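Local coordinates for oligopeptide ABC transporter, periplasmic oligopeptide-binding protein, putative (Thermotoga maritima MSB8, PDB 5IPW), which probably binds oligopeptides in the periplasm and hands them to an ABC transporter for uptake across the inner membrane, at residues 78-83 against 240-245; 254-259 against 274-279. All coordinates share one frame; numbering follows the deposited sequence.

Interaction 1 (78-83 against 240-245); sequences KLIEVK and SPWKPI
Ser240 and Ile80 make the polar link of this contact: the hydroxyl OG of Ser240 donates a hydrogen bond to the backbone O of Ile80, with 2.5 Å between the two atoms. The hydroxyl comes in from above the carbonyl plane, 37° out of it. A chi1 of -68°, with OG anti to the carbonyl carbon of its own residue, turns the hydroxyl toward Ile80 O. Ile80 is the last residue of helix 73-80, and Glu81 is the first to leave helical geometry, so a carbonyl at this end can use a donor from another part of the chain. Serine suits the place because its short side chain carries a hydroxyl close to the backbone, able to reach a neighbouring carbonyl, while Ile80 CG2 packs against OG.

The segments join the end of that helix to strand 242-244, an edge strand of the mixed sheet in which 276-281 and 252-257 are the inner strands, within a protein of the family 5 solute-binding class.

The rest is van der Waals contact. CD1 of Ile80 reaches the edge of the Trp242 indole, 3.6 Å from CE3, and Val82 CG1 packs 3.9 Å from Pro241 CD, the two compact apolar groups running antiparallel past one another. Two backbone oxygens also take part: Trp242 O lies 3.5 Å from Ile80 CG1, and Leu79 O lies in the indole plane 3.9 Å from Trp242 CZ3. The broad indole thus meets Ile80 and Leu79 at its edge, while CB of its own neighbour Pro241 lies over one face, displaced toward the rim. Trp242 NE1 is satisfied by the backbone O of Ile274.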
loop_
_atom_site.group_PDB
_atom_site.type_symbol
_atom_site.label_atom_id
_atom_site.label_comp_id
_atom_site.label_asym_id
_atom_site.label_seq_id
_atom_site.Cartn_x
_atom_site.Cartn_y
_atom_site.Cartn_z
ATOM N N LYS A 78 0.292 9.161 8.043
ATOM C CA LYS A 78 1.104 8.882 6.866
ATOM C C LYS A 78 2.100 9.990 6.502
ATOM O O LYS A 78 2.955 9.783 5.648
ATOM C CB LYS A 78 0.206 8.552 5.684
ATOM C CG LYS A 78 -0.462 7.202 5.844
ATOM C CD LYS A 78 -1.551 6.979 4.816
ATOM C CE LYS A 78 -2.073 5.554 4.871
ATOM N NZ LYS A 78 -3.328 5.384 4.087
ATOM N N LEU A 79 1.993 11.154 7.140
ATOM C CA LEU A 79 3.052 12.168 7.078
ATOM C C LEU A 79 4.143 11.897 8.095
ATOM O O LEU A 79 5.299 12.244 7.882
ATOM C CB LEU A 79 2.498 13.564 7.368
ATOM C CG LEU A 79 1.509 14.140 6.364
ATOM C CD1 LEU A 79 1.209 15.586 6.733
ATOM C CD2 LEU A 79 2.052 14.048 4.949
ATOM N N ILE A 80 3.744 11.264 9.189
ATOM C CA ILE A 80 4.434 11.355 10.458
ATOM C C ILE A 80 5.136 10.042 10.832
ATOM O O ILE A 80 5.966 10.005 11.735
ATOM C CB ILE A 80 3.387 11.805 11.519
ATOM C CG1 ILE A 80 3.830 13.096 12.161
ATOM C CG2 ILE A 80 3.013 10.722 12.541
ATOM C CD1 ILE A 80 3.666 14.253 11.208
ATOM N N GLU A 81 4.821 8.981 10.102
ATOM C CA GLU A 81 5.228 7.633 10.465
ATOM C C GLU A 81 6.715 7.391 10.304
ATOM O O GLU A 81 7.358 7.916 9.398
ATOM C CB GLU A 81 4.453 6.599 9.638
ATOM C CG GLU A 81 3.154 6.157 10.289
ATOM C CD GLU A 81 2.229 5.459 9.317
ATOM O OE1 GLU A 81 2.711 4.659 8.480
ATOM O OE2 GLU A 81 1.012 5.724 9.389
ATOM N N VAL A 82 7.247 6.572 11.201
ATOM C CA VAL A 82 8.639 6.142 11.129
ATOM C C VAL A 82 8.713 4.632 11.313
ATOM O O VAL A 82 7.903 4.035 12.021
ATOM C CB VAL A 82 9.534 6.862 12.169
ATOM C CG1 VAL A 82 9.605 8.351 11.867
ATOM C CG2 VAL A 82 9.047 6.622 13.592
ATOM N N LYS A 83 9.700 4.031 10.663
ATOM C CA LYS A 83 9.834 2.580 10.603
ATOM C C LYS A 83 11.240 2.190 11.037
ATOM O O LYS A 83 12.155 3.010 10.977
ATOM C CB LYS A 83 9.579 2.097 9.166
ATOM C CG LYS A 83 8.353 2.719 8.508
ATOM C CD LYS A 83 7.065 2.282 9.191
ATOM C CE LYS A 83 5.852 2.978 8.599
ATOM N NZ LYS A 83 4.627 2.704 9.404
ATOM N N SER A 240 8.613 10.666 15.667
ATOM C CA SER A 240 8.260 11.267 14.378
ATOM C C SER A 240 8.988 12.591 14.128
ATOM O O SER A 240 9.407 13.265 15.069
ATOM C CB SER A 240 6.751 11.495 14.307
ATOM O OG SER A 240 6.059 10.269 14.264
ATOM N N PRO A 241 9.134 12.972 12.856
ATOM C CA PRO A 241 9.733 14.268 12.514
ATOM C C PRO A 241 8.912 15.490 12.985
ATOM O O PRO A 241 9.469 16.574 13.161
ATOM C CB PRO A 241 9.798 14.226 10.990
ATOM C CG PRO A 241 8.737 13.258 10.594
ATOM C CD PRO A 241 8.780 12.203 11.656
ATOM N N TRP A 242 7.606 15.331 13.164
ATOM C CA TRP A 242 6.820 16.378 13.798
ATOM C C TRP A 242 5.905 15.778 14.857
ATOM O O TRP A 242 5.616 14.578 14.827
ATOM C CB TRP A 242 5.982 17.156 12.783
ATOM C CG TRP A 242 6.721 17.760 11.642
ATOM C CD1 TRP A 242 7.321 18.970 11.619
ATOM C CD2 TRP A 242 6.899 17.198 10.341
ATOM N NE1 TRP A 242 7.882 19.203 10.385
ATOM C CE2 TRP A 242 7.628 18.127 9.580
ATOM C CE3 TRP A 242 6.508 15.995 9.741
ATOM C CZ2 TRP A 242 7.982 17.895 8.254
ATOM C CZ3 TRP A 242 6.856 15.768 8.418
ATOM C CH2 TRP A 242 7.581 16.718 7.690
ATOM N N LYS A 243 5.465 16.636 15.778
ATOM C CA LYS A 243 4.612 16.262 16.918
ATOM C C LYS A 243 3.464 17.282 17.040
ATOM O O LYS A 243 3.654 18.467 16.754
ATOM C CB LYS A 243 5.424 16.264 18.218
ATOM C CG LYS A 243 5.946 17.648 18.590
ATOM C CD LYS A 243 6.803 17.702 19.844
ATOM C CE LYS A 243 7.333 19.125 20.034
ATOM N NZ LYS A 243 8.296 19.272 21.163
ATOM N N PRO A 244 2.273 16.834 17.473
ATOM C CA PRO A 244 1.168 17.788 17.631
ATOM C C PRO A 244 1.350 18.758 18.793
ATOM O O PRO A 244 1.676 18.337 19.891
ATOM C CB PRO A 244 -0.041 16.886 17.879
ATOM C CG PRO A 244 0.529 15.601 18.375
ATOM C CD PRO A 244 1.829 15.442 17.655
ATOM N N ILE A 245 1.149 20.048 18.539
ATOM C CA ILE A 245 1.133 21.041 19.615
ATOM C C ILE A 245 -0.239 21.720 19.830
ATOM O O ILE A 245 -0.368 22.570 20.707
ATOM C CB ILE A 245 2.241 22.100 19.444
ATOM C CG1 ILE A 245 2.139 22.808 18.092
ATOM C CG2 ILE A 245 3.605 21.452 19.601
ATOM C CD1 ILE A 245 2.968 24.078 18.015
#

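Interaction 2 (254-259 against 274-279); sequences ILERNP and IDYVRH
Glu256 and Tyr276 run alongside each other from a non-hydrogen-bonded pair of two antiparallel strands. The glutamate chain is extended, CG anti to the backbone N (chi1 -175°), and follows the tyrosine ring with Glu256 CG 3.4 Å from Tyr276 CE1. At the far end Tyr276 OH donates to the anti lone pair of Glu256 OE1 over 2.9 Å, the carboxylate and ring planes being 43° apart. On the same face, CG2 of Ile254 meets Tyr276 CD1 at 4.0 Å. Leu255 and Val277 point together to the other face, which Trp242 helps to cover; there Leu255 CD1 touches Val277 CG1 at 3.8 Å. Their backbones bond reciprocally, as expected of a hydrogen-bonded antiparallel pair.

Beyond the paired residues, Arg257 N bonds to Asp275 O. The Arg257 side chain then crosses that of Asp275 at a slant, guanidinium and carboxylate planes 77° apart, and the two form a salt bridge, NH1 to OD1. Asp275 OD1 also accepts a hydrogen bond from Ser24.

Leucine and valine thus suit the buried face, whereas the partly exposed face carries a glutamate whose methylene carbons lie against the tyrosine ring while the carboxylate meets its hydroxyl. The nearby guanidinium would probably favour the ionised form of Asp275, and the two charges would then compensate each other where the strand pairing ends.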
loop_
_atom_site.group_PDB
_atom_site.type_symbol
_atom_site.label_atom_id
_atom_site.label_comp_id
_atom_site.label_asym_id
_atom_site.label_seq_id
_atom_site.Cartn_x
_atom_site.Cartn_y
_atom_site.Cartn_z
ATOM N N ILE A 254 -1.850 21.808 14.477
ATOM C CA ILE A 254 -0.456 22.146 14.195
ATOM C C ILE A 254 0.528 21.098 14.699
ATOM O O ILE A 254 0.476 20.691 15.864
ATOM C CB ILE A 254 -0.074 23.518 14.780
ATOM C CG1 ILE A 254 -1.011 24.601 14.211
ATOM C CG2 ILE A 254 1.383 23.842 14.459
ATOM C CD1 ILE A 254 -0.778 26.001 14.747
ATOM N N LEU A 255 1.426 20.680 13.802
ATOM C CA LEU A 255 2.566 19.835 14.163
ATOM C C LEU A 255 3.836 20.669 14.178
ATOM O O LEU A 255 4.058 21.482 13.295
ATOM C CB LEU A 255 2.730 18.675 13.193
ATOM C CG LEU A 255 1.483 17.860 12.872
ATOM C CD1 LEU A 255 1.729 17.027 11.638
ATOM C CD2 LEU A 255 1.071 16.969 14.026
ATOM N N GLU A 256 4.655 20.472 15.199
ATOM C CA GLU A 256 5.922 21.171 15.336
ATOM C C GLU A 256 7.059 20.165 15.182
ATOM O O GLU A 256 6.923 18.979 15.509
ATOM C CB GLU A 256 5.995 21.857 16.701
ATOM C CG GLU A 256 7.225 22.718 16.920
ATOM C CD GLU A 256 7.223 23.410 18.275
ATOM O OE1 GLU A 256 7.290 24.656 18.305
ATOM O OE2 GLU A 256 7.158 22.715 19.310
ATOM N N ARG A 257 8.183 20.644 14.669
ATOM C CA ARG A 257 9.344 19.800 14.490
ATOM C C ARG A 257 9.756 19.140 15.800
ATOM O O ARG A 257 9.727 19.765 16.860
ATOM C CB ARG A 257 10.509 20.599 13.925
ATOM C CG ARG A 257 11.022 21.721 14.811
ATOM C CD ARG A 257 12.067 22.521 14.059
ATOM N NE ARG A 257 12.940 21.586 13.372
ATOM C CZ ARG A 257 13.232 21.574 12.076
ATOM N NH1 ARG A 257 12.798 22.501 11.234
ATOM N NH2 ARG A 257 14.024 20.617 11.632
ATOM N N ASN A 258 10.104 17.863 15.706
ATOM C CA ASN A 258 10.673 17.119 16.819
ATOM C C ASN A 258 12.151 17.454 16.946
ATOM O O ASN A 258 12.951 17.047 16.096
ATOM C CB ASN A 258 10.510 15.621 16.582
ATOM C CG ASN A 258 11.230 14.788 17.613
ATOM O OD1 ASN A 258 11.829 15.321 18.542
ATOM N ND2 ASN A 258 11.175 13.469 17.454
ATOM N N PRO A 259 12.528 18.184 18.009
ATOM C CA PRO A 259 13.901 18.671 18.103
ATOM C C PRO A 259 14.926 17.559 18.335
ATOM O O PRO A 259 16.118 17.812 18.206
ATOM C CB PRO A 259 13.851 19.625 19.296
ATOM C CG PRO A 259 12.770 19.079 20.162
ATOM C CD PRO A 259 11.754 18.490 19.226
ATOM N N ILE A 274 11.243 21.450 7.344
ATOM C CA ILE A 274 10.079 22.267 7.646
ATOM C C ILE A 274 9.828 22.344 9.159
ATOM O O ILE A 274 9.849 21.326 9.852
ATOM C CB ILE A 274 8.856 21.711 6.889
ATOM C CG1 ILE A 274 9.130 21.788 5.382
ATOM C CG2 ILE A 274 7.594 22.483 7.255
ATOM C CD1 ILE A 274 8.166 20.994 4.541
ATOM N N ASP A 275 9.602 23.558 9.657
ATOM C CA ASP A 275 9.442 23.801 11.092
ATOM C C ASP A 275 8.065 23.371 11.601
ATOM O O ASP A 275 7.946 22.756 12.671
ATOM C CB ASP A 275 9.650 25.285 11.405
ATOM C CG ASP A 275 11.113 25.711 11.376
ATOM O OD1 ASP A 275 12.014 24.849 11.492
ATOM O OD2 ASP A 275 11.366 26.935 11.270
ATOM N N TYR A 276 7.031 23.722 10.846
ATOM C CA TYR A 276 5.656 23.445 11.232
ATOM C C TYR A 276 4.846 22.966 10.048
ATOM O O TYR A 276 5.081 23.397 8.918
ATOM C CB TYR A 276 4.990 24.711 11.762
ATOM C CG TYR A 276 5.616 25.266 13.006
ATOM C CD1 TYR A 276 5.211 24.835 14.258
ATOM C CD2 TYR A 276 6.588 26.233 12.929
ATOM C CE1 TYR A 276 5.779 25.351 15.408
ATOM C CE2 TYR A 276 7.164 26.760 14.066
ATOM C CZ TYR A 276 6.760 26.312 15.305
ATOM O OH TYR A 276 7.347 26.829 16.439
ATOM N N VAL A 277 3.893 22.080 10.307
ATOM C CA VAL A 277 2.911 21.724 9.300
ATOM C C VAL A 277 1.539 21.909 9.924
ATOM O O VAL A 277 1.254 21.363 10.991
ATOM C CB VAL A 277 3.128 20.311 8.688
ATOM C CG1 VAL A 277 3.895 19.401 9.622
ATOM C CG2 VAL A 277 1.813 19.669 8.261
ATOM N N ARG A 278 0.711 22.724 9.268
ATOM C CA ARG A 278 -0.602 23.066 9.799
ATOM C C ARG A 278 -1.724 22.607 8.880
ATOM O O ARG A 278 -1.714 22.862 7.677
ATOM C CB ARG A 278 -0.685 24.569 10.126
ATOM C CG ARG A 278 -1.435 25.479 9.162
ATOM C CD ARG A 278 -1.076 26.931 9.453
ATOM N NE ARG A 278 -2.215 27.843 9.481
ATOM C CZ ARG A 278 -2.757 28.456 8.425
ATOM N NH1 ARG A 278 -2.310 28.255 7.195
ATOM N NH2 ARG A 278 -3.779 29.279 8.602
ATOM N N HIS A 279 -2.670 21.885 9.467
ATOM C CA HIS A 279 -3.881 21.473 8.771
ATOM C C HIS A 279 -5.033 22.369 9.206
ATOM O O HIS A 279 -5.254 22.564 10.409
ATOM C CB HIS A 279 -4.223 20.025 9.094
ATOM C CG HIS A 279 -3.239 19.039 8.552
ATOM N ND1 HIS A 279 -1.959 18.917 9.044
ATOM C CD2 HIS A 279 -3.354 18.118 7.567
ATOM C CE1 HIS A 279 -1.321 17.974 8.379
ATOM N NE2 HIS A 279 -2.148 17.467 7.484
#

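Overall arrangement
The centres of interactions 1 and 2 lie about 9 Å apart, on the same side of the chain's centre. They follow in series along the chain: 240-245 closes the first before 254-259 opens the second, and strands 242-244 and 252-257 are neighbours in one sheet. Backbone pairing joins them there, with a probable hydrogen bond from Glu256 N to Lys243 O and another from Ile245 N to Ile254 O. Side chains meet too, Ile80 CD1 packing against Leu255 CD1. Interaction 2 therefore pairs the two inner strands, while interaction 1 fastens the end of helix 73-80 to the sheet's edge, so a helix end from the early chain is packed against strands some 160 to 200 residues later.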